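Local coordinates for protein adenosine kinase (Sinorhizobium meliloti, PDB 3UBO) that probably phosphorylates adenosine at the expense of ATP, as a pfkB-family kinase that binds adenosine and ADP, at residues E28-I33 / E46-R51; S253-G258 / R294-C299. All blocks are in the same frame, centred on the assembly; numbering follows the deposited sequence.

Contact 1 of 2, residues E28-I33 / E46-R51; sequences EENGII and ELLYSR
The side-chain amide of N30 lies against the end of R51, with its oxygen meeting the edge of the guanidinium group near that group's plane. R51 NH1 donates to N30 OD1 at 2.8 Å, but the N-H...O angle of 127° is strongly bent and the bond is weak. The amide and guanidinium planes are turned 58° apart, so the two groups do not stack. N30 OD1 also approaches R51 CD at 3.6 Å. R51 gets there on an extended chain from CG to NE, and its chi1 of -42° keeps CG beside the backbone N. Within its own segment L47 lays CD2 over one face of the guanidinium, 3.4 Å above the plane and offset toward the rim.

The other end of the N30 amide is tied elsewhere: ND2 bonds to F26 O, back in helix 24-29. That helix ends in a Schellman motif in which G31, with positive phi, is the C-prime residue: G31 N bonds to E28 O at 3.0 Å and I32 N to L27 O. Helix 42-50 finishes with L47 O accepting from both R51 N and S50 OG, the hydroxyl at 2.7 Å.

L48 CD1 comes alongside the amide oxygen, 4.1 Å from N30 OD1, a loose apolar-to-polar approach and not a bond. I32 and L48 each pack on N130 of strand 127-132, in the mixed sheet of the small domain, the lid of this fold, though I32 does not touch the other segment. Next to L48, Y49 stacks on H94 of the second subunit.

With one weak bond and the approach of L48 to the amide, the two helix ends are probably held together more by the sheet they share than by N30 and R51 themselves.

Contact 2 of 2, residues S253-G258 / R294-C299; sequences SVVVRG and RSLEEC
L296 carries the apolar contact, reaching from the first turn of helix 296-311 toward strand 253-257. Its CD1 meets V255 CG1 at 3.9 Å, the branch that V255 sends anti to its backbone N (chi1 -176°). V262, on the partner strand of this hairpin, also touches L296, while F286 of helix 278-290 packs on V255.

The same methyl serves a second kind of contact, aliphatic against planar cation. L296 CD1 sits over one face of the R257 guanidinium, 3.6 Å above the plane and offset toward the rim; L296 CG follows at 3.9 Å from R257 NH2. R257 curls there through bends at chi2 and chi3, and its NE has a long, weak ion pair with E260. Putting an alanine at L296 would probably open a gap beside V255 and leave the R257 guanidinium freer to turn.

Among polar bonds, S295 is the N-cap, its OG accepting from E298 N at 2.9 Å, and E298 OE2 forms a weak salt bridge, in plane at the edge of the R294 guanidinium, with R294 NH1 at 3.3 Å. S253 OG bonds weakly to S300 OG, farther along the helix.

Between the two segments themselves, L296 meets V255 and R257 by van der Waals contact alone, and the single capping bond probably helps set the turn that presents L296.

Overall arrangement
Contact 1 comes first along the chain and closes before contact 2 opens. Their centres are 39 Å apart on opposite sides of the chain's centre, the nearest atoms about 23 Å apart, and they share no helix, strand or sheet. Contact 1 joins the C-terminal ends of helices 24-29 and 42-50 on the mixed sheet that forms the lid, with the side chain of L48 about 12 Å from bound adenosine. Contact 2 joins the hairpin 253-257/260-264 to helix 296-311 in the large domain, with the side chain of V255 about 10 Å from bound ADP; that helix supplies N304, A307 and I311 to the nucleotide pocket. One contact thus belongs to the adenosine-side lid, the other to the nucleotide side.

Contact 1 of 2, residues E28-I33 / E46-R51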
loop_
_atom_site.group_PDB
_atom_site.type_symbol
_atom_site.label_atom_id
_atom_site.label_comp_id
_atom_site.label_asym_id
_atom_site.label_seq_id
_atom_site.Cartn_x
_atom_site.Cartn_y
_atom_site.Cartn_z
ATOM N N GLU A 28 19.592 -7.512 12.980
ATOM C CA GLU A 28 20.347 -8.189 14.033
ATOM C C GLU A 28 19.881 -7.673 15.373
ATOM O O GLU A 28 19.678 -8.474 16.274
ATOM C CB GLU A 28 21.880 -8.030 13.941
ATOM C CG GLU A 28 22.469 -7.915 12.500
ATOM C CD GLU A 28 23.889 -7.297 12.511
ATOM O OE1 GLU A 28 24.412 -7.217 13.668
ATOM O OE2 GLU A 28 24.468 -6.901 11.423
ATOM N N GLU A 29 19.707 -6.356 15.522
ATOM C CA GLU A 29 19.235 -5.840 16.809
ATOM C C GLU A 29 17.947 -6.466 17.296
ATOM O O GLU A 29 17.750 -6.608 18.525
ATOM C CB GLU A 29 19.126 -4.330 16.842
ATOM C CG GLU A 29 20.509 -3.677 16.974
ATOM C CD GLU A 29 20.578 -2.191 16.459
ATOM O OE1 GLU A 29 19.548 -1.408 16.642
ATOM O OE2 GLU A 29 21.686 -1.849 15.878
ATOM N N ASN A 30 17.079 -6.875 16.353
ATOM C CA ASN A 30 15.817 -7.516 16.724
ATOM C C ASN A 30 15.794 -9.015 16.518
ATOM O O ASN A 30 14.722 -9.646 16.528
ATOM C CB ASN A 30 14.670 -6.864 15.985
ATOM C CG ASN A 30 14.495 -5.420 16.374
ATOM O OD1 ASN A 30 13.816 -5.120 17.369
ATOM N ND2 ASN A 30 15.127 -4.505 15.618
ATOM N N GLY A 31 16.958 -9.618 16.344
ATOM C CA GLY A 31 17.021 -11.066 16.214
ATOM C C GLY A 31 16.062 -11.589 15.144
ATOM O O GLY A 31 15.447 -12.642 15.329
ATOM N N ILE A 32 15.915 -10.855 14.041
ATOM C CA ILE A 32 15.123 -11.310 12.918
ATOM C C ILE A 32 16.042 -12.002 11.917
ATOM O O ILE A 32 17.164 -11.527 11.670
ATOM C CB ILE A 32 14.570 -10.129 12.175
ATOM C CG1 ILE A 32 13.842 -9.198 13.127
ATOM C CG2 ILE A 32 13.791 -10.567 10.946
ATOM C CD1 ILE A 32 12.886 -8.209 12.463
ATOM N N ILE A 33 15.588 -13.114 11.321
ATOM C CA ILE A 33 16.448 -13.830 10.328
ATOM C C ILE A 33 16.349 -13.172 8.957
ATOM O O ILE A 33 15.252 -12.990 8.430
ATOM C CB ILE A 33 16.120 -15.368 10.248
ATOM C CG1 ILE A 33 15.963 -15.911 11.670
ATOM C CG2 ILE A 33 17.170 -16.172 9.370
ATOM C CD1 ILE A 33 15.681 -17.329 11.662
ATOM N N GLU A 46 2.962 -6.765 17.859
ATOM C CA GLU A 46 2.858 -5.433 18.415
ATOM C C GLU A 46 4.272 -4.779 18.710
ATOM O O GLU A 46 4.549 -3.619 18.343
ATOM C CB GLU A 46 1.951 -5.446 19.628
ATOM C CG GLU A 46 2.149 -4.182 20.456
ATOM C CD GLU A 46 0.906 -3.774 21.335
ATOM O OE1 GLU A 46 0.290 -4.670 21.966
ATOM O OE2 GLU A 46 0.564 -2.547 21.419
ATOM N N LEU A 47 5.182 -5.526 19.314
ATOM C CA LEU A 47 6.473 -4.956 19.619
ATOM C C LEU A 47 7.234 -4.557 18.346
ATOM O O LEU A 47 7.759 -3.453 18.265
ATOM C CB LEU A 47 7.294 -5.903 20.510
ATOM C CG LEU A 47 8.669 -5.345 20.930
ATOM C CD1 LEU A 47 9.267 -6.067 22.071
ATOM C CD2 LEU A 47 9.682 -5.420 19.834
ATOM N N LEU A 48 7.339 -5.482 17.373
ATOM C CA LEU A 48 7.988 -5.227 16.079
ATOM C C LEU A 48 7.346 -4.052 15.382
ATOM O O LEU A 48 8.041 -3.228 14.847
ATOM C CB LEU A 48 7.985 -6.456 15.170
ATOM C CG LEU A 48 9.285 -7.261 15.104
ATOM C CD1 LEU A 48 10.285 -6.881 16.187
ATOM C CD2 LEU A 48 9.036 -8.727 15.074
ATOM N N TYR A 49 6.042 -3.938 15.421
ATOM C CA TYR A 49 5.361 -2.849 14.764
ATOM C C TYR A 49 5.788 -1.454 15.298
ATOM O O TYR A 49 6.025 -0.497 14.536
ATOM C CB TYR A 49 3.857 -3.074 14.859
ATOM C CG TYR A 49 3.065 -2.266 13.900
ATOM C CD1 TYR A 49 3.492 -2.099 12.592
ATOM C CD2 TYR A 49 1.909 -1.653 14.276
ATOM C CE1 TYR A 49 2.793 -1.313 11.713
ATOM C CE2 TYR A 49 1.189 -0.904 13.395
ATOM C CZ TYR A 49 1.627 -0.739 12.127
ATOM O OH TYR A 49 0.936 0.035 11.236
ATOM N N SER A 50 5.937 -1.372 16.610
ATOM C CA SER A 50 6.247 -0.139 17.299
ATOM C C SER A 50 7.642 0.319 16.906
ATOM O O SER A 50 7.841 1.516 16.593
ATOM C CB SER A 50 6.146 -0.361 18.792
ATOM O OG SER A 50 7.311 -1.024 19.248
ATOM N N ARG A 51 8.595 -0.614 16.844
ATOM C CA ARG A 51 9.931 -0.298 16.287
ATOM C C ARG A 51 10.059 -0.099 14.786
ATOM O O ARG A 51 11.152 0.126 14.272
ATOM C CB ARG A 51 10.934 -1.320 16.715
ATOM C CG ARG A 51 10.697 -1.634 18.119
ATOM C CD ARG A 51 11.879 -2.372 18.650
ATOM N NE ARG A 51 11.776 -2.694 20.087
ATOM C CZ ARG A 51 12.672 -3.477 20.676
ATOM N NH1 ARG A 51 13.648 -3.984 19.935
ATOM N NH2 ARG A 51 12.587 -3.786 21.965
#

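Contact 2 of 2, residues S253-G258 / R294-C299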
loop_
_atom_site.group_PDB
_atom_site.type_symbol
_atom_site.label_atom_id
_atom_site.label_comp_id
_atom_site.label_asym_id
_atom_site.label_seq_id
_atom_site.Cartn_x
_atom_site.Cartn_y
_atom_site.Cartn_z
ATOM N N SER A 253 15.302 -20.016 -13.844
ATOM C CA SER A 253 14.699 -21.275 -13.320
ATOM C C SER A 253 15.338 -22.563 -13.869
ATOM O O SER A 253 15.958 -22.544 -14.923
ATOM C CB SER A 253 13.177 -21.317 -13.589
ATOM O OG SER A 253 12.900 -21.925 -14.851
ATOM N N VAL A 254 15.174 -23.681 -13.158
ATOM C CA VAL A 254 15.485 -25.000 -13.717
ATOM C C VAL A 254 14.410 -26.028 -13.394
ATOM O O VAL A 254 14.416 -26.616 -12.308
ATOM C CB VAL A 254 16.854 -25.550 -13.256
ATOM C CG1 VAL A 254 16.980 -25.517 -11.760
ATOM C CG2 VAL A 254 17.066 -26.951 -13.817
ATOM N N VAL A 255 13.480 -26.255 -14.321
ATOM C CA VAL A 255 12.465 -27.290 -14.142
ATOM C C VAL A 255 13.003 -28.725 -14.338
ATOM O O VAL A 255 13.871 -28.967 -15.101
ATOM C CB VAL A 255 11.251 -26.996 -15.023
ATOM C CG1 VAL A 255 10.107 -28.014 -14.778
ATOM C CG2 VAL A 255 10.749 -25.605 -14.735
ATOM N N VAL A 256 12.480 -29.685 -13.604
ATOM C CA VAL A 256 13.031 -31.043 -13.592
ATOM C C VAL A 256 11.902 -32.110 -13.760
ATOM O O VAL A 256 10.851 -32.014 -13.103
ATOM C CB VAL A 256 13.884 -31.255 -12.305
ATOM C CG1 VAL A 256 13.842 -32.663 -11.855
ATOM C CG2 VAL A 256 15.320 -30.785 -12.540
ATOM N N ARG A 257 12.125 -33.056 -14.703
ATOM C CA ARG A 257 11.221 -34.187 -15.078
ATOM C C ARG A 257 12.071 -35.389 -15.504
ATOM O O ARG A 257 12.576 -35.437 -16.654
ATOM C CB ARG A 257 10.290 -33.797 -16.219
ATOM C CG ARG A 257 9.151 -34.707 -16.329
ATOM C CD ARG A 257 7.922 -33.970 -16.785
ATOM N NE ARG A 257 8.056 -33.471 -18.158
ATOM C CZ ARG A 257 7.054 -32.904 -18.853
ATOM N NH1 ARG A 257 5.834 -32.748 -18.293
ATOM N NH2 ARG A 257 7.274 -32.491 -20.106
ATOM N N GLY A 258 12.250 -36.325 -14.566
ATOM C CA GLY A 258 13.266 -37.363 -14.660
ATOM C C GLY A 258 14.701 -36.871 -14.861
ATOM O O GLY A 258 15.373 -36.457 -13.896
ATOM N N ARG A 294 1.238 -25.808 -22.287
ATOM C CA ARG A 294 2.386 -25.109 -22.853
ATOM C C ARG A 294 3.695 -25.804 -22.455
ATOM O O ARG A 294 3.748 -26.574 -21.522
ATOM C CB ARG A 294 2.402 -23.650 -22.418
ATOM C CG ARG A 294 1.323 -22.785 -23.037
ATOM C CD ARG A 294 1.517 -21.369 -22.634
ATOM N NE ARG A 294 0.238 -20.709 -22.502
ATOM C CZ ARG A 294 -0.165 -19.670 -23.245
ATOM N NH1 ARG A 294 0.646 -19.141 -24.188
ATOM N NH2 ARG A 294 -1.390 -19.144 -23.018
ATOM N N SER A 295 4.759 -25.552 -23.191
ATOM C CA SER A 295 5.979 -26.304 -22.974
ATOM C C SER A 295 6.416 -26.001 -21.572
ATOM O O SER A 295 5.997 -24.993 -21.037
ATOM C CB SER A 295 7.058 -25.809 -23.951
ATOM O OG SER A 295 6.848 -24.430 -24.251
ATOM N N LEU A 296 7.268 -26.847 -21.001
ATOM C CA LEU A 296 8.034 -26.477 -19.810
ATOM C C LEU A 296 8.857 -25.226 -20.111
ATOM O O LEU A 296 9.043 -24.349 -19.251
ATOM C CB LEU A 296 8.980 -27.601 -19.384
ATOM C CG LEU A 296 8.251 -28.889 -18.956
ATOM C CD1 LEU A 296 9.141 -29.815 -18.105
ATOM C CD2 LEU A 296 6.962 -28.523 -18.237
ATOM N N GLU A 297 9.358 -25.171 -21.338
ATOM C CA GLU A 297 10.107 -24.049 -21.824
ATOM C C GLU A 297 9.276 -22.759 -21.692
ATOM O O GLU A 297 9.712 -21.804 -21.067
ATOM C CB GLU A 297 10.492 -24.311 -23.294
ATOM C CG GLU A 297 11.986 -24.224 -23.605
ATOM C CD GLU A 297 12.408 -22.869 -24.168
ATOM O OE1 GLU A 297 11.521 -22.106 -24.637
ATOM O OE2 GLU A 297 13.630 -22.578 -24.158
ATOM N N GLU A 298 8.086 -22.729 -22.276
ATOM C CA GLU A 298 7.293 -21.510 -22.279
ATOM C C GLU A 298 6.651 -21.311 -20.904
ATOM O O GLU A 298 6.044 -20.271 -20.588
ATOM C CB GLU A 298 6.216 -21.614 -23.339
ATOM C CG GLU A 298 5.828 -20.289 -24.036
ATOM C CD GLU A 298 4.589 -20.498 -24.942
ATOM O OE1 GLU A 298 4.407 -21.671 -25.435
ATOM O OE2 GLU A 298 3.787 -19.523 -25.133
ATOM N N CYS A 299 6.772 -22.338 -20.082
ATOM C CA CYS A 299 6.269 -22.266 -18.717
ATOM C C CYS A 299 7.334 -21.518 -17.906
ATOM O O CYS A 299 7.024 -20.471 -17.332
ATOM C CB CYS A 299 5.891 -23.656 -18.116
ATOM S SG CYS A 299 4.131 -24.188 -18.276
#